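Local coordinates for protein porin (Rhodobacter blasticus, PDB 3PRN) that forms trimeric outer-membrane channels through which small hydrophilic solutes, up to about 0.6 kDa, diffuse passively, at residues Thr219-Tyr227 and Ala239-Ala247. The protein carries 1 engineered substitution. Sequence-based numbering, arbitrary orientation.
Sequences TAGDQVTLY and AYVSDIDRA
Ser-242 and Gln-223 show how an antiparallel strand pair can tie buried polar side chains to each other on one face of the sheet. The amide of Gln-223 ends an extended chain (CG anti to the backbone N, chi1 169°) and sends NE2 to Ser-242 OG at 3.2 Å, almost straight at 176° and in the amide plane. That hydroxyl also lies 2.9 Å from Thr-225 OG1 and 3.2 Å from the carbonyl O of Val-224. Both strands belong to one hairpin of the 16-stranded porin barrel, 223-232 paired with 235-244, and this face, covered by residues 107-111, probably looks into the barrel. OE1 of Gln-223 bonds Asn-215 and Gln-111 and its NE2 also Asp-109, while Thr-225 bonds Gly-108 and the Tyr-240 hydroxyl Gln-272 and Phe-107. With an alanine at Gln-223, Ser-242 would probably lose an N-H donor and the loop carrying Asp-109 and Gln-111 a side-chain anchor. Tyr-227 and Tyr-240 touch by their CB atoms alone, 3.7 Å apart; in both, CG sits between the backbone N and the carbonyl carbon (chi1 about 67°), and the rings lead away from the partner strand. On the face of Val-224 and Leu-226, Leu-226 and Val-241 form a hydrogen-bonded pair, Val-241 N reaching Leu-226 O at 2.9 Å. At the end of the strand, Ile-244 sets CD1 4.0 Å from Ala-220 CB and also lies against one face of the Arg-246 guanidinium. Beyond it, the side chains of Asp-222 and Asp-245 lie side by side, pointing the same way, their OD2 atoms 4.3 Å apart, a closeness likely to raise the proton affinity of one.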
loop_
_atom_site.group_PDB
_atom_site.type_symbol
_atom_site.label_atom_id
_atom_site.label_comp_id
_atom_site.label_asym_id
_atom_site.label_seq_id
_atom_site.Cartn_x
_atom_site.Cartn_y
_atom_site.Cartn_z
ATOM N N THR A 219 19.223 30.920 8.454
ATOM C CA THR A 219 19.218 32.352 8.736
ATOM C C THR A 219 18.709 32.665 10.126
ATOM O O THR A 219 18.858 33.839 10.547
ATOM C CB THR A 219 18.367 33.213 7.770
ATOM O OG1 THR A 219 16.987 32.817 7.929
ATOM C CG2 THR A 219 18.828 32.990 6.326
ATOM N N ALA A 220 18.191 31.692 10.866
ATOM C CA ALA A 220 17.649 32.012 12.182
ATOM C C ALA A 220 18.758 32.306 13.186
ATOM O O ALA A 220 18.549 33.054 14.131
ATOM C CB ALA A 220 16.803 30.796 12.663
ATOM N N GLY A 221 19.944 31.732 12.982
ATOM C CA GLY A 221 21.051 31.887 13.924
ATOM C C GLY A 221 20.742 31.065 15.172
ATOM O O GLY A 221 19.877 30.142 15.155
ATOM N N ASP A 222 21.371 31.337 16.299
ATOM C CA ASP A 222 21.137 30.644 17.537
ATOM C C ASP A 222 19.730 30.895 18.061
ATOM O O ASP A 222 19.059 31.879 17.714
ATOM C CB ASP A 222 22.187 30.986 18.587
ATOM C CG ASP A 222 23.585 30.549 18.136
ATOM O OD1 ASP A 222 23.823 30.046 17.006
ATOM O OD2 ASP A 222 24.513 30.715 18.970
ATOM N N GLN A 223 19.287 29.964 18.905
ATOM C CA GLN A 223 17.893 30.021 19.334
ATOM C C GLN A 223 17.734 29.497 20.730
ATOM O O GLN A 223 18.348 28.534 21.178
ATOM C CB GLN A 223 17.133 29.099 18.307
ATOM C CG GLN A 223 15.690 28.791 18.702
ATOM C CD GLN A 223 14.952 27.970 17.656
ATOM O OE1 GLN A 223 15.527 27.359 16.760
ATOM N NE2 GLN A 223 13.612 27.938 17.762
ATOM N N VAL A 224 16.775 30.069 21.444
ATOM C CA VAL A 224 16.503 29.566 22.790
ATOM C C VAL A 224 14.997 29.432 22.912
ATOM O O VAL A 224 14.249 30.292 22.439
ATOM C CB VAL A 224 16.998 30.669 23.767
ATOM C CG1 VAL A 224 16.420 30.472 25.152
ATOM C CG2 VAL A 224 18.526 30.641 23.783
ATOM N N THR A 225 14.567 28.328 23.509
ATOM C CA THR A 225 13.136 28.081 23.695
ATOM C C THR A 225 12.948 27.711 25.175
ATOM O O THR A 225 13.665 26.838 25.671
ATOM C CB THR A 225 12.686 26.854 22.824
ATOM O OG1 THR A 225 12.877 27.265 21.466
ATOM C CG2 THR A 225 11.244 26.502 23.078
ATOM N N LEU A 226 12.021 28.410 25.768
ATOM C CA LEU A 226 11.610 28.189 27.145
ATOM C C LEU A 226 10.162 27.712 27.112
ATOM O O LEU A 226 9.280 28.333 26.512
ATOM C CB LEU A 226 11.779 29.494 27.950
ATOM C CG LEU A 226 11.046 29.473 29.296
ATOM C CD1 LEU A 226 11.831 28.570 30.234
ATOM C CD2 LEU A 226 10.939 30.909 29.829
ATOM N N TYR A 227 9.923 26.540 27.742
ATOM C CA TYR A 227 8.554 26.032 27.714
ATOM C C TYR A 227 8.152 25.395 29.027
ATOM O O TYR A 227 8.987 25.073 29.872
ATOM C CB TYR A 227 8.403 24.939 26.602
ATOM C CG TYR A 227 9.183 23.673 26.931
ATOM C CD1 TYR A 227 10.541 23.643 26.650
ATOM C CD2 TYR A 227 8.632 22.559 27.545
ATOM C CE1 TYR A 227 11.335 22.544 26.905
ATOM C CE2 TYR A 227 9.415 21.442 27.833
ATOM C CZ TYR A 227 10.750 21.440 27.517
ATOM O OH TYR A 227 11.599 20.369 27.811
ATOM N N ALA A 239 2.751 25.936 27.249
ATOM C CA ALA A 239 3.149 27.262 26.776
ATOM C C ALA A 239 4.610 27.254 26.378
ATOM O O ALA A 239 5.375 26.432 26.854
ATOM C CB ALA A 239 2.957 28.308 27.895
ATOM N N TYR A 240 5.060 28.202 25.573
ATOM C CA TYR A 240 6.457 28.366 25.238
ATOM C C TYR A 240 6.715 29.795 24.742
ATOM O O TYR A 240 5.763 30.437 24.288
ATOM C CB TYR A 240 6.999 27.396 24.148
ATOM C CG TYR A 240 6.416 27.622 22.768
ATOM C CD1 TYR A 240 7.068 28.519 21.898
ATOM C CD2 TYR A 240 5.298 26.953 22.306
ATOM C CE1 TYR A 240 6.585 28.750 20.620
ATOM C CE2 TYR A 240 4.816 27.188 20.998
ATOM C CZ TYR A 240 5.455 28.074 20.171
ATOM O OH TYR A 240 5.028 28.372 18.880
ATOM N N VAL A 241 7.978 30.198 24.787
ATOM C CA VAL A 241 8.391 31.453 24.224
ATOM C C VAL A 241 9.701 31.073 23.510
ATOM O O VAL A 241 10.396 30.214 24.080
ATOM C CB VAL A 241 8.715 32.521 25.293
ATOM C CG1 VAL A 241 9.041 33.851 24.645
ATOM C CG2 VAL A 241 7.559 32.641 26.277
ATOM N N SER A 242 9.974 31.654 22.363
ATOM C CA SER A 242 11.242 31.303 21.687
ATOM C C SER A 242 11.775 32.577 21.008
ATOM O O SER A 242 10.970 33.363 20.497
ATOM C CB SER A 242 11.041 30.171 20.658
ATOM O OG SER A 242 12.227 29.669 20.063
ATOM N N ASP A 243 13.059 32.732 20.990
ATOM C CA ASP A 243 13.828 33.768 20.384
ATOM C C ASP A 243 14.933 33.225 19.466
ATOM O O ASP A 243 15.680 32.287 19.810
ATOM C CB ASP A 243 14.580 34.677 21.396
ATOM C CG ASP A 243 13.554 35.555 22.096
ATOM O OD1 ASP A 243 12.907 36.440 21.414
ATOM O OD2 ASP A 243 13.308 35.382 23.343
ATOM N N ILE A 244 15.066 33.860 18.312
ATOM C CA ILE A 244 16.153 33.533 17.404
ATOM C C ILE A 244 17.026 34.786 17.259
ATOM O O ILE A 244 16.551 35.894 17.572
ATOM C CB ILE A 244 15.649 33.026 16.045
ATOM C CG1 ILE A 244 14.709 34.008 15.342
ATOM C CG2 ILE A 244 14.880 31.685 16.277
ATOM C CD1 ILE A 244 14.300 33.614 13.939
ATOM N N ASP A 245 18.237 34.636 16.790
ATOM C CA ASP A 245 19.160 35.712 16.530
ATOM C C ASP A 245 18.867 36.488 15.247
ATOM O O ASP A 245 19.490 37.568 15.106
ATOM C CB ASP A 245 20.625 35.216 16.349
ATOM C CG ASP A 245 21.299 35.002 17.680
ATOM O OD1 ASP A 245 20.883 35.533 18.735
ATOM O OD2 ASP A 245 22.292 34.218 17.711
ATOM N N ARG A 246 18.088 36.019 14.298
ATOM C CA ARG A 246 17.879 36.799 13.075
ATOM C C ARG A 246 17.443 38.234 13.407
ATOM O O ARG A 246 16.529 38.549 14.159
ATOM C CB ARG A 246 16.912 36.155 12.138
ATOM C CG ARG A 246 16.779 36.637 10.720
ATOM C CD ARG A 246 15.713 35.769 10.011
ATOM N NE ARG A 246 14.390 36.161 10.382
ATOM C CZ ARG A 246 13.262 35.466 10.563
ATOM N NH1 ARG A 246 13.271 34.134 10.435
ATOM N NH2 ARG A 246 12.138 36.157 10.891
ATOM N N ALA A 247 18.100 39.162 12.684
ATOM C CA ALA A 247 17.851 40.587 12.836
ATOM C C ALA A 247 16.376 40.903 12.607
ATOM O O ALA A 247 15.808 40.553 11.566
ATOM C CB ALA A 247 18.591 41.348 11.667
#